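Local coordinates for E2A dna-binding protein (Human adenovirus 5, PDB 2WB0) that binds single-stranded DNA and, by forming multimers, unwinds the template without ATP during the elongation phase of adenoviral strand-displacement replication, at residues 223-228 with 275-280; 218-223 with 238-243; 251-256 with 265-270; 101-106 with 195-200. All blocks are in the same frame, centred on the assembly; numbering follows the deposited sequence.

Interaction 1 (223-228 with 275-280). With ZN (zinc ion), chain C.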
loop_
_atom_site.group_PDB
_atom_site.type_symbol
_atom_site.label_atom_id
_atom_site.label_comp_id
_atom_site.label_asym_id
_atom_site.label_seq_id
_atom_site.Cartn_x
_atom_site.Cartn_y
_atom_site.Cartn_z
ATOM N N CYS A 223 1.075 2.113 7.536
ATOM C CA CYS A 223 -0.187 1.532 7.947
ATOM C C CYS A 223 -0.579 2.364 9.208
ATOM O O CYS A 223 -0.098 3.461 9.369
ATOM C CB CYS A 223 -0.079 0.042 8.205
ATOM S SG CYS A 223 1.058 -0.352 9.582
ATOM N N GLU A 224 -1.458 1.874 10.073
ATOM C CA GLU A 224 -1.816 2.620 11.294
ATOM C C GLU A 224 -0.655 2.667 12.240
ATOM O O GLU A 224 -0.440 3.685 12.918
ATOM C CB GLU A 224 -2.956 1.887 12.006
ATOM C CG GLU A 224 -4.192 1.858 11.128
ATOM C CD GLU A 224 -5.437 1.178 11.795
ATOM O OE1 GLU A 224 -5.547 1.202 13.068
ATOM O OE2 GLU A 224 -6.275 0.607 11.014
ATOM N N CYS A 225 0.147 1.577 12.252
ATOM C CA CYS A 225 1.228 1.466 13.216
ATOM C C CYS A 225 2.297 2.545 13.099
ATOM O O CYS A 225 2.844 2.946 14.125
ATOM C CB CYS A 225 1.901 0.064 13.157
ATOM S SG CYS A 225 0.701 -1.320 13.233
ATOM N N ASN A 226 2.666 2.956 11.875
ATOM C CA ASN A 226 3.610 4.039 11.718
ATOM C C ASN A 226 3.009 5.223 10.990
ATOM O O ASN A 226 3.706 5.879 10.205
ATOM C CB ASN A 226 4.892 3.565 10.976
ATOM C CG ASN A 226 4.579 2.911 9.620
ATOM O OD1 ASN A 226 3.438 2.615 9.289
ATOM N ND2 ASN A 226 5.620 2.635 8.878
ATOM N N SER A 227 1.736 5.472 11.189
ATOM C CA SER A 227 1.135 6.628 10.472
ATOM C C SER A 227 1.710 7.954 11.006
ATOM O O SER A 227 1.775 8.935 10.242
ATOM C CB SER A 227 -0.404 6.667 10.485
ATOM O OG SER A 227 -0.787 6.638 11.840
ATOM N N LYS A 228 2.118 7.995 12.293
ATOM C CA LYS A 228 2.813 9.219 12.799
ATOM C C LYS A 228 4.334 9.115 12.810
ATOM O O LYS A 228 4.866 8.096 13.267
ATOM C CB LYS A 228 2.302 9.619 14.188
ATOM C CG LYS A 228 0.827 9.923 14.195
ATOM C CD LYS A 228 0.259 9.882 15.595
ATOM C CE LYS A 228 -1.251 10.186 15.549
ATOM N NZ LYS A 228 -2.086 8.996 15.136
ATOM N N PHE A 275 -1.838 -4.901 0.079
ATOM C CA PHE A 275 -1.066 -4.267 1.095
ATOM C C PHE A 275 -1.776 -4.449 2.444
ATOM O O PHE A 275 -2.969 -4.142 2.529
ATOM C CB PHE A 275 -0.926 -2.741 0.815
ATOM C CG PHE A 275 -0.266 -2.434 -0.522
ATOM C CD1 PHE A 275 1.090 -2.763 -0.756
ATOM C CD2 PHE A 275 -1.011 -1.833 -1.525
ATOM C CE1 PHE A 275 1.674 -2.494 -1.999
ATOM C CE2 PHE A 275 -0.433 -1.565 -2.782
ATOM C CZ PHE A 275 0.919 -1.878 -2.991
ATOM N N GLN A 276 -1.023 -4.867 3.476
ATOM C CA GLN A 276 -1.573 -5.039 4.818
ATOM C C GLN A 276 -0.693 -4.313 5.778
ATOM O O GLN A 276 0.220 -3.561 5.358
ATOM C CB GLN A 276 -1.717 -6.555 5.213
ATOM C CG GLN A 276 -2.797 -7.206 4.362
ATOM C CD GLN A 276 -2.798 -8.713 4.375
ATOM O OE1 GLN A 276 -3.580 -9.347 5.129
ATOM N NE2 GLN A 276 -1.939 -9.310 3.587
ATOM N N CYS A 277 -0.924 -4.580 7.065
ATOM C CA CYS A 277 -0.098 -3.986 8.157
ATOM C C CYS A 277 1.407 -4.215 7.884
ATOM O O CYS A 277 1.752 -5.185 7.222
ATOM C CB CYS A 277 -0.409 -4.701 9.471
ATOM S SG CYS A 277 0.485 -4.023 10.885
ATOM N N CYS A 278 2.289 -3.333 8.373
ATOM C CA CYS A 278 3.740 -3.672 8.357
ATOM C C CYS A 278 3.992 -5.110 8.861
ATOM O O CYS A 278 4.798 -5.850 8.273
ATOM C CB CYS A 278 4.552 -2.741 9.254
ATOM S SG CYS A 278 4.607 -1.045 8.638
ATOM N N ASN A 279 3.301 -5.486 9.943
ATOM C CA ASN A 279 3.515 -6.812 10.555
ATOM C C ASN A 279 2.182 -7.433 10.903
ATOM O O ASN A 279 1.767 -7.464 12.059
ATOM C CB ASN A 279 4.363 -6.681 11.788
ATOM C CG ASN A 279 5.671 -6.004 11.499
ATOM O OD1 ASN A 279 5.831 -4.776 11.697
ATOM N ND2 ASN A 279 6.611 -6.773 10.992
ATOM N N PRO A 280 1.530 -7.980 9.900
ATOM C CA PRO A 280 0.206 -8.531 10.185
ATOM C C PRO A 280 0.322 -9.788 11.052
ATOM O O PRO A 280 1.309 -10.497 10.980
ATOM C CB PRO A 280 -0.376 -8.873 8.809
ATOM C CG PRO A 280 0.629 -8.334 7.753
ATOM C CD PRO A 280 1.956 -8.080 8.486
HETATM ZN ZN ZN C . -0.064 -1.821 11.070
#
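Cys223, Cys225 and Cys277 meet at a zinc ion, a buried metal-centred contact that joins the loop following strand 216-220 to the chain leaving strand 271-276. Zinc lies 2.4 Å from Cys223 SG and 2.3 Å from Cys277 SG; Cys225 supplies the third thiolate, and Cys294, from another loop, completes the four-cysteine site. The sulfurs reach the metal by different torsions: in Cys277, SG stands anti to the backbone N (chi1 -178°), whereas in Cys223 it sits between N and the carbonyl carbon (chi1 63°). Coordination brings Cys225 SG and Cys277 SG to 3.6 Å from each other. Backbone N-H groups also reach two of the sulfurs. Cys278 N donates across the contact to Cys223 SG at 3.4 Å, almost straight at 176°, while Asn279 N gives its hydrogen to Cys277 SG. The non-ligand Cys278 turns its own sulfur to within 3.7 Å of Cys223 SG and against the amide of Asn226. That amide in turn fastens the loop, since Asn226 OD1 accepts from Cys223 N at 3.0 Å in the plane of its carbonyl group. Cys225 lies within a type I turn from Glu224 to Ser227, its CB directed toward the other segment. Four thiolates around one divalent cation concentrate negative charge, which the N-H groups pointing at sulfur would be expected to offset in part, consistent with a structural zinc site.

Interaction 2 (218-223 with 238-243); sequences LMPLRC and QLPKLT. With ZN (zinc ion), chain C.
Pro240 lays its ring against the chain from Pro220 to Cys223 and carries much of this contact. Its CB stands 3.8 Å from Pro220 CG, the two rings sliding past each other in opposite directions. On the next atoms of the same ring, Pro240 CD approaches Leu221 O at 3.3 Å and Pro240 CG packs 3.7 Å from Cys223 N. Pro240 CG also faces Cys223 CB, at 4.1 Å. Leu221 and Leu239 lie side by side and point the same way, although the positions of their ends are doubtful. No direct hydrogen bond crosses between the segments; instead one water donates to both Pro220 O, at 2.7 Å, and Pro240 O, at 2.9 Å, satisfying two carbonyls with a single molecule. Outside the pair, Phe275 of strand 271-276 packs on Pro220; Arg222 CB points away, and its NH1 bonds to Glu91 O. The two segments belong to different sheets: strand 216-220 pairs with 95-99, while 242-246 borders 271-276. Proline rings and a bridging water thus join the chain leaving strand 216-220 to the chain leading into strand 242-246, beside Cys223, a ligand of the four-cysteine zinc site in the viral DNA-binding protein zinc-binding domain.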
loop_
_atom_site.group_PDB
_atom_site.type_symbol
_atom_site.label_atom_id
_atom_site.label_comp_id
_atom_site.label_asym_id
_atom_site.label_seq_id
_atom_site.Cartn_x
_atom_site.Cartn_y
_atom_site.Cartn_z
ATOM N N LEU A 218 2.001 2.417 -7.118
ATOM C CA LEU A 218 1.619 3.262 -6.022
ATOM C C LEU A 218 1.396 2.337 -4.850
ATOM O O LEU A 218 0.530 1.439 -4.911
ATOM C CB LEU A 218 0.272 3.864 -6.352
ATOM C CG LEU A 218 -0.380 4.992 -5.585
ATOM C CD1 LEU A 218 -1.861 5.003 -5.495
ATOM C CD2 LEU A 218 0.364 5.854 -4.539
ATOM N N MET A 219 2.151 2.568 -3.798
ATOM C CA MET A 219 2.136 1.693 -2.599
ATOM C C MET A 219 2.138 2.508 -1.342
ATOM O O MET A 219 2.744 3.596 -1.286
ATOM C CB MET A 219 3.348 0.747 -2.634
ATOM C CG MET A 219 4.770 1.462 -2.528
ATOM S SD MET A 219 6.112 0.250 -2.654
ATOM C CE MET A 219 7.205 1.011 -1.498
ATOM N N PRO A 220 1.543 1.976 -0.266
ATOM C CA PRO A 220 1.651 2.699 0.992
ATOM C C PRO A 220 2.984 2.439 1.700
ATOM O O PRO A 220 3.485 1.299 1.656
ATOM C CB PRO A 220 0.478 2.134 1.826
ATOM C CG PRO A 220 0.399 0.656 1.317
ATOM C CD PRO A 220 0.765 0.718 -0.169
ATOM N N LEU A 221 3.501 3.488 2.365
ATOM C CA LEU A 221 4.649 3.411 3.247
ATOM C C LEU A 221 4.210 3.330 4.687
ATOM O O LEU A 221 5.036 2.943 5.558
ATOM C CB LEU A 221 5.566 4.613 3.069
ATOM C CG LEU A 221 6.336 4.670 1.771
ATOM C CD1 LEU A 221 7.305 5.811 1.969
ATOM C CD2 LEU A 221 7.091 3.395 1.498
ATOM N N ARG A 222 2.913 3.613 4.945
ATOM C CA ARG A 222 2.450 3.636 6.335
ATOM C C ARG A 222 1.142 2.939 6.510
ATOM O O ARG A 222 0.210 3.127 5.718
ATOM C CB ARG A 222 2.236 5.095 6.810
ATOM C CG ARG A 222 3.460 5.975 6.474
ATOM C CD ARG A 222 3.390 7.376 7.128
ATOM N NE ARG A 222 2.234 8.217 6.801
ATOM C CZ ARG A 222 2.295 9.399 6.191
ATOM N NH1 ARG A 222 3.450 9.865 5.635
ATOM N NH2 ARG A 222 1.142 10.081 6.035
ATOM N N CYS A 223 1.075 2.113 7.536
ATOM C CA CYS A 223 -0.187 1.532 7.947
ATOM C C CYS A 223 -0.579 2.364 9.208
ATOM O O CYS A 223 -0.098 3.461 9.369
ATOM C CB CYS A 223 -0.079 0.042 8.205
ATOM S SG CYS A 223 1.058 -0.352 9.582
ATOM N N GLN A 238 9.088 -2.529 8.181
ATOM C CA GLN A 238 8.906 -1.078 8.422
ATOM C C GLN A 238 8.031 -0.396 7.382
ATOM O O GLN A 238 7.914 0.840 7.339
ATOM C CB GLN A 238 10.280 -0.426 8.454
ATOM C CG GLN A 238 11.156 -1.028 9.608
ATOM C CD GLN A 238 10.567 -0.799 10.949
ATOM O OE1 GLN A 238 10.363 0.350 11.337
ATOM N NE2 GLN A 238 10.264 -1.864 11.673
ATOM N N LEU A 239 7.382 -1.182 6.531
ATOM C CA LEU A 239 6.380 -0.661 5.629
ATOM C C LEU A 239 5.337 -1.720 5.436
ATOM O O LEU A 239 5.570 -2.890 5.669
ATOM C CB LEU A 239 6.956 -0.336 4.194
ATOM C CG LEU A 239 8.277 0.437 4.150
ATOM C CD1 LEU A 239 9.222 0.025 2.988
ATOM C CD2 LEU A 239 7.860 1.940 4.062
ATOM N N PRO A 240 4.149 -1.328 4.978
ATOM C CA PRO A 240 3.067 -2.310 4.790
ATOM C C PRO A 240 3.477 -3.557 3.990
ATOM O O PRO A 240 4.146 -3.438 2.906
ATOM C CB PRO A 240 2.010 -1.472 4.010
ATOM C CG PRO A 240 2.101 -0.129 4.779
ATOM C CD PRO A 240 3.651 0.046 4.914
ATOM N N LYS A 241 3.112 -4.760 4.491
ATOM C CA LYS A 241 3.478 -5.960 3.785
ATOM C C LYS A 241 2.805 -5.989 2.382
ATOM O O LYS A 241 1.664 -5.509 2.211
ATOM C CB LYS A 241 2.988 -7.213 4.544
ATOM C CG LYS A 241 3.642 -8.472 4.035
ATOM C CD LYS A 241 3.058 -9.677 4.880
ATOM C CE LYS A 241 3.772 -11.083 4.668
ATOM N NZ LYS A 241 3.522 -11.539 3.241
ATOM N N LEU A 242 3.500 -6.590 1.428
ATOM C CA LEU A 242 2.987 -6.755 0.050
ATOM C C LEU A 242 2.825 -8.215 -0.209
ATOM O O LEU A 242 3.796 -8.961 -0.150
ATOM C CB LEU A 242 4.018 -6.160 -0.972
ATOM C CG LEU A 242 3.512 -5.867 -2.371
ATOM C CD1 LEU A 242 4.536 -4.903 -3.048
ATOM C CD2 LEU A 242 3.381 -7.167 -3.185
ATOM N N THR A 243 1.587 -8.661 -0.471
ATOM C CA THR A 243 1.326 -10.090 -0.627
ATOM C C THR A 243 0.427 -10.286 -1.857
ATOM O O THR A 243 -0.604 -9.612 -1.981
ATOM C CB THR A 243 0.570 -10.657 0.647
ATOM O OG1 THR A 243 1.352 -10.328 1.788
ATOM C CG2 THR A 243 0.409 -12.279 0.581
HETATM ZN ZN ZN C . -0.064 -1.821 11.070
HETATM O O HOH W 1 3.809 -1.291 1.012
#

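Interaction 3 (251-256 with 265-270)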
loop_
_atom_site.group_PDB
_atom_site.type_symbol
_atom_site.label_atom_id
_atom_site.label_comp_id
_atom_site.label_asym_id
_atom_site.label_seq_id
_atom_site.Cartn_x
_atom_site.Cartn_y
_atom_site.Cartn_z
ATOM N N GLU A 251 -11.047 -17.252 -13.653
ATOM C CA GLU A 251 -10.920 -17.942 -14.955
ATOM C C GLU A 251 -12.165 -18.666 -15.478
ATOM O O GLU A 251 -12.313 -18.856 -16.684
ATOM C CB GLU A 251 -9.643 -18.761 -15.038
ATOM C CG GLU A 251 -8.454 -17.843 -15.370
ATOM C CD GLU A 251 -7.125 -18.340 -14.806
ATOM O OE1 GLU A 251 -6.134 -18.340 -15.580
ATOM O OE2 GLU A 251 -7.085 -18.711 -13.595
ATOM N N ASP A 252 -13.081 -18.982 -14.561
ATOM C CA ASP A 252 -14.437 -19.464 -14.862
ATOM C C ASP A 252 -15.232 -18.346 -15.621
ATOM O O ASP A 252 -16.455 -18.441 -15.835
ATOM C CB ASP A 252 -15.092 -19.874 -13.524
ATOM C CG ASP A 252 -15.880 -21.225 -13.581
ATOM O OD1 ASP A 252 -17.107 -21.192 -13.872
ATOM O OD2 ASP A 252 -15.309 -22.293 -13.251
ATOM N N LEU A 253 -14.505 -17.296 -16.033
ATOM C CA LEU A 253 -15.073 -16.146 -16.764
ATOM C C LEU A 253 -14.751 -16.196 -18.252
ATOM O O LEU A 253 -13.624 -16.487 -18.652
ATOM C CB LEU A 253 -14.526 -14.823 -16.219
ATOM C CG LEU A 253 -15.074 -14.158 -14.969
ATOM C CD1 LEU A 253 -14.103 -13.088 -14.556
ATOM C CD2 LEU A 253 -16.435 -13.534 -15.215
ATOM N N ASP A 254 -15.756 -15.853 -19.048
ATOM C CA ASP A 254 -15.653 -15.760 -20.504
ATOM C C ASP A 254 -15.084 -14.379 -20.918
ATOM O O ASP A 254 -15.808 -13.387 -20.985
ATOM C CB ASP A 254 -17.048 -16.032 -21.103
ATOM C CG ASP A 254 -17.075 -15.969 -22.612
ATOM O OD1 ASP A 254 -16.024 -16.197 -23.262
ATOM O OD2 ASP A 254 -18.180 -15.681 -23.136
ATOM N N ALA A 255 -13.777 -14.337 -21.164
ATOM C CA ALA A 255 -13.074 -13.124 -21.602
ATOM C C ALA A 255 -13.743 -12.379 -22.779
ATOM O O ALA A 255 -13.622 -11.156 -22.903
ATOM C CB ALA A 255 -11.621 -13.476 -21.948
ATOM N N ASP A 256 -14.460 -13.119 -23.643
ATOM C CA ASP A 256 -15.006 -12.519 -24.886
ATOM C C ASP A 256 -16.188 -11.600 -24.610
ATOM O O ASP A 256 -16.544 -10.757 -25.443
ATOM C CB ASP A 256 -15.417 -13.587 -25.913
ATOM C CG ASP A 256 -14.295 -14.590 -26.236
ATOM O OD1 ASP A 256 -13.072 -14.286 -26.091
ATOM O OD2 ASP A 256 -14.665 -15.708 -26.678
ATOM N N ALA A 265 -7.520 -6.799 -17.350
ATOM C CA ALA A 265 -6.228 -6.926 -16.632
ATOM C C ALA A 265 -6.268 -8.037 -15.599
ATOM O O ALA A 265 -5.301 -8.840 -15.497
ATOM C CB ALA A 265 -5.827 -5.573 -15.952
ATOM N N SER A 266 -7.380 -8.127 -14.850
ATOM C CA SER A 266 -7.560 -9.193 -13.865
ATOM C C SER A 266 -7.861 -10.535 -14.515
ATOM O O SER A 266 -7.426 -11.591 -14.022
ATOM C CB SER A 266 -8.648 -8.850 -12.832
ATOM O OG SER A 266 -8.229 -7.690 -12.063
ATOM N N VAL A 267 -8.644 -10.506 -15.604
ATOM C CA VAL A 267 -8.908 -11.770 -16.308
ATOM C C VAL A 267 -7.602 -12.423 -16.802
ATOM O O VAL A 267 -7.336 -13.650 -16.537
ATOM C CB VAL A 267 -9.923 -11.573 -17.483
ATOM C CG1 VAL A 267 -10.065 -12.953 -18.330
ATOM C CG2 VAL A 267 -11.219 -11.044 -16.944
ATOM N N HIS A 268 -6.779 -11.616 -17.482
ATOM C CA HIS A 268 -5.470 -12.089 -17.975
ATOM C C HIS A 268 -4.453 -12.337 -16.912
ATOM O O HIS A 268 -3.593 -13.231 -17.073
ATOM C CB HIS A 268 -4.848 -11.100 -18.959
ATOM C CG HIS A 268 -5.734 -10.808 -20.143
ATOM N ND1 HIS A 268 -5.753 -9.586 -20.775
ATOM C CD2 HIS A 268 -6.622 -11.589 -20.810
ATOM C CE1 HIS A 268 -6.607 -9.622 -21.791
ATOM N NE2 HIS A 268 -7.188 -10.808 -21.801
ATOM N N HIS A 269 -4.526 -11.574 -15.820
ATOM C CA HIS A 269 -3.574 -11.794 -14.754
ATOM C C HIS A 269 -4.308 -11.909 -13.414
ATOM O O HIS A 269 -4.342 -10.975 -12.640
ATOM C CB HIS A 269 -2.592 -10.603 -14.739
ATOM C CG HIS A 269 -2.035 -10.302 -16.087
ATOM N ND1 HIS A 269 -1.114 -11.136 -16.718
ATOM C CD2 HIS A 269 -2.282 -9.285 -16.938
ATOM C CE1 HIS A 269 -0.782 -10.592 -17.877
ATOM N NE2 HIS A 269 -1.483 -9.486 -18.040
ATOM N N PRO A 270 -4.848 -13.096 -13.118
ATOM C CA PRO A 270 -5.817 -13.231 -12.002
ATOM C C PRO A 270 -5.152 -13.319 -10.644
ATOM O O PRO A 270 -5.369 -14.285 -9.932
ATOM C CB PRO A 270 -6.524 -14.543 -12.345
ATOM C CG PRO A 270 -5.429 -15.354 -13.019
ATOM C CD PRO A 270 -4.695 -14.361 -13.867
#
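Val267, in the last turn of helix 261-268, faces the loop 251-256 with both of its methyl groups. CG1, anti to the backbone N (chi1 174°), meets Ala255 CB at 4.0 Å. CG2, the other branch, points to Leu253 CD1 at a looser 4.3 Å, so the valine is met by two residues lying two positions apart in the loop. Both have CB directed at the helix, whereas Asp254 between them turns its CB away. Ile258, further along the chain, also packs on Val267. After His268 the helix ends: His269 N still bonds to Ala265 O at 2.9 Å, yet His269 is the first residue to leave helical backbone angles, and its side chain touches helix 189-206 instead of the loop. Pro270 then directs its CB back at the loop. Its CG is the atom that touches, 3.8 Å from Glu251 OE2 and 3.9 Å from Glu251 CD, with the two side chains crossing obliquely. The Glu251 chain is extended beyond CG, which carries the carboxylate across to the proline. The contact lies at the surface, its centre about 24 Å from the centre of the chain. Its chemistry is that of a few van der Waals contacts between small apolar groups, with a carboxylate end meeting Pro270 CG, and no hydrogen bond or salt bridge spans the two segments.

Interaction 4 (101-106 with 195-200)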
loop_
_atom_site.group_PDB
_atom_site.type_symbol
_atom_site.label_atom_id
_atom_site.label_comp_id
_atom_site.label_asym_id
_atom_site.label_seq_id
_atom_site.Cartn_x
_atom_site.Cartn_y
_atom_site.Cartn_z
ATOM N N ARG A 101 9.930 -3.050 -11.603
ATOM C CA ARG A 101 10.584 -3.939 -12.578
ATOM C C ARG A 101 10.298 -5.396 -12.327
ATOM O O ARG A 101 11.138 -6.281 -12.582
ATOM C CB ARG A 101 12.110 -3.676 -12.631
ATOM C CG ARG A 101 12.402 -2.275 -13.109
ATOM C CD ARG A 101 13.849 -2.012 -13.439
ATOM N NE ARG A 101 13.991 -0.556 -13.496
ATOM C CZ ARG A 101 15.137 0.112 -13.665
ATOM N NH1 ARG A 101 16.288 -0.538 -13.817
ATOM N NH2 ARG A 101 15.137 1.444 -13.697
ATOM N N CYS A 102 9.120 -5.650 -11.782
ATOM C CA CYS A 102 8.685 -7.025 -11.494
ATOM C C CYS A 102 7.816 -7.621 -12.605
ATOM O O CYS A 102 7.456 -8.815 -12.561
ATOM C CB CYS A 102 7.923 -7.090 -10.157
ATOM S SG CYS A 102 8.995 -6.956 -8.705
ATOM N N ALA A 103 7.492 -6.826 -13.608
ATOM C CA ALA A 103 6.780 -7.409 -14.761
ATOM C C ALA A 103 7.544 -7.249 -16.056
ATOM O O ALA A 103 6.909 -7.271 -17.109
ATOM C CB ALA A 103 5.414 -6.774 -14.972
ATOM N N GLU A 104 8.847 -7.065 -16.019
ATOM C CA GLU A 104 9.648 -6.749 -17.248
ATOM C C GLU A 104 10.305 -8.036 -17.789
ATOM O O GLU A 104 10.458 -8.221 -19.015
ATOM C CB GLU A 104 10.748 -5.784 -16.864
ATOM C CG GLU A 104 11.301 -4.795 -17.876
ATOM C CD GLU A 104 12.030 -3.623 -17.159
ATOM O OE1 GLU A 104 11.713 -2.424 -17.415
ATOM O OE2 GLU A 104 12.898 -3.890 -16.296
ATOM N N ILE A 105 10.758 -8.868 -16.884
ATOM C CA ILE A 105 11.480 -10.060 -17.256
ATOM C C ILE A 105 10.728 -11.282 -16.753
ATOM O O ILE A 105 10.466 -11.451 -15.555
ATOM C CB ILE A 105 12.919 -10.073 -16.634
ATOM C CG1 ILE A 105 13.650 -8.725 -16.845
ATOM C CG2 ILE A 105 13.665 -11.383 -16.977
ATOM C CD1 ILE A 105 14.961 -8.787 -17.533
ATOM N N GLU A 106 10.457 -12.184 -17.680
ATOM C CA GLU A 106 9.739 -13.418 -17.335
ATOM C C GLU A 106 10.365 -14.212 -16.184
ATOM O O GLU A 106 11.563 -14.517 -16.195
ATOM C CB GLU A 106 9.482 -14.254 -18.612
ATOM C CG GLU A 106 8.335 -15.233 -18.444
ATOM C CD GLU A 106 6.928 -14.542 -18.264
ATOM O OE1 GLU A 106 6.073 -15.223 -17.643
ATOM O OE2 GLU A 106 6.665 -13.365 -18.720
ATOM N N ALA A 195 0.504 -10.893 -10.168
ATOM C CA ALA A 195 -0.058 -9.665 -9.523
ATOM C C ALA A 195 0.614 -8.350 -9.960
ATOM O O ALA A 195 -0.039 -7.260 -10.057
ATOM C CB ALA A 195 0.052 -9.814 -7.975
ATOM N N PHE A 196 1.922 -8.402 -10.179
ATOM C CA PHE A 196 2.572 -7.237 -10.776
ATOM C C PHE A 196 2.164 -7.000 -12.238
ATOM O O PHE A 196 2.028 -5.861 -12.661
ATOM C CB PHE A 196 4.101 -7.287 -10.635
ATOM C CG PHE A 196 4.610 -6.980 -9.189
ATOM C CD1 PHE A 196 4.882 -5.686 -8.779
ATOM C CD2 PHE A 196 4.825 -8.008 -8.310
ATOM C CE1 PHE A 196 5.367 -5.408 -7.516
ATOM C CE2 PHE A 196 5.303 -7.746 -6.986
ATOM C CZ PHE A 196 5.571 -6.408 -6.617
ATOM N N LYS A 197 1.963 -8.079 -12.994
ATOM C CA LYS A 197 1.484 -7.898 -14.377
ATOM C C LYS A 197 0.097 -7.282 -14.369
ATOM O O LYS A 197 -0.257 -6.498 -15.270
ATOM C CB LYS A 197 1.437 -9.254 -15.110
ATOM C CG LYS A 197 2.854 -9.662 -15.623
ATOM C CD LYS A 197 2.792 -11.029 -16.367
ATOM C CE LYS A 197 4.025 -11.271 -17.247
ATOM N NZ LYS A 197 4.212 -12.737 -17.475
ATOM N N GLN A 198 -0.704 -7.698 -13.381
ATOM C CA GLN A 198 -2.089 -7.229 -13.226
ATOM C C GLN A 198 -2.099 -5.731 -12.976
ATOM O O GLN A 198 -2.871 -5.029 -13.621
ATOM C CB GLN A 198 -2.800 -7.967 -12.064
ATOM C CG GLN A 198 -4.366 -7.720 -11.958
ATOM C CD GLN A 198 -4.759 -6.346 -11.477
ATOM O OE1 GLN A 198 -5.877 -5.848 -11.802
ATOM N NE2 GLN A 198 -3.904 -5.737 -10.610
ATOM N N ILE A 199 -1.243 -5.228 -12.073
ATOM C CA ILE A 199 -1.331 -3.786 -11.768
ATOM C C ILE A 199 -0.839 -2.961 -12.972
ATOM O O ILE A 199 -1.435 -1.925 -13.318
ATOM C CB ILE A 199 -0.609 -3.394 -10.416
ATOM C CG1 ILE A 199 -0.972 -1.933 -10.067
ATOM C CG2 ILE A 199 0.906 -3.577 -10.494
ATOM C CD1 ILE A 199 -2.528 -1.734 -9.850
ATOM N N LYS A 200 0.222 -3.439 -13.601
ATOM C CA LYS A 200 0.754 -2.781 -14.783
ATOM C C LYS A 200 -0.297 -2.739 -15.910
ATOM O O LYS A 200 -0.562 -1.676 -16.467
ATOM C CB LYS A 200 2.045 -3.414 -15.203
ATOM C CG LYS A 200 2.570 -2.862 -16.544
ATOM C CD LYS A 200 3.986 -3.455 -16.794
ATOM C CE LYS A 200 4.294 -3.454 -18.295
ATOM N NZ LYS A 200 5.483 -4.348 -18.648
#
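Cys102 covers one face of the Phe196 ring with both its side-chain atoms. CB lies 3.6 Å from the ring centroid, 19° off the normal, a CH-pi contact displaced toward CG. SG sits 4.0 Å from the same centroid and only 8° off the normal, making a Cys sulfur-aromatic contact over the face. The SG position anti to the carbonyl carbon sets the sulfur above the ring, which His100 also meets. Next, Ala103 points its CB at the helix, where the methyl fits between two lysines one turn apart: Lys197 CG is 3.9 Å away and Lys200 CD 4.0 Å. The Lys200 chain is extended, and its NZ comes to 3.6 Å from Ala103 O. Glu104 turns its CB away from the helix, but Glu106 reaches back. With CG anti to N and the chain bent at chi2 (66°), the Glu106 side chain crosses that of Lys197 at about a right angle and forms a salt bridge. Lys197 NZ donates to Glu106 OE2 at 2.8 Å, through the syn lone pair of that oxygen, and weakly to OE1 at 3.1 Å. The contact runs from the buried Cys102-Phe196 pair to the salt bridge of exposed Glu106. It holds the loop between strands 95-99 and 118-124 on helix 189-206, with the side chain of Cys102 about 7 Å from that of Cys111, a ligand of the site where three cysteines and one histidine bind zinc.

Interactions 1 and 2 share Cys223 and lie about 7 Å apart between centres; they are tied by Gln276 N to Lys241 O at 3.0 Å and Cys277 O to Lys241 N at 3.1 Å, probable hydrogen bonds where the neighbouring strands 242-246 and 271-276 approach, beside the four-cysteine zinc. Interaction 4 touches interaction 2 where Leu242 CD1 packs on Phe196 CZ at 4.0 Å, although their centres are about 18 Å apart. From the same helix, Gln198 approaches Ser266 of interaction 3, OE1 to OG at 3.0 Å. Helix 189-206 thus links the zinc-side core to the outlying surface contact. The centres of interactions 1 and 3 are about 31 Å apart.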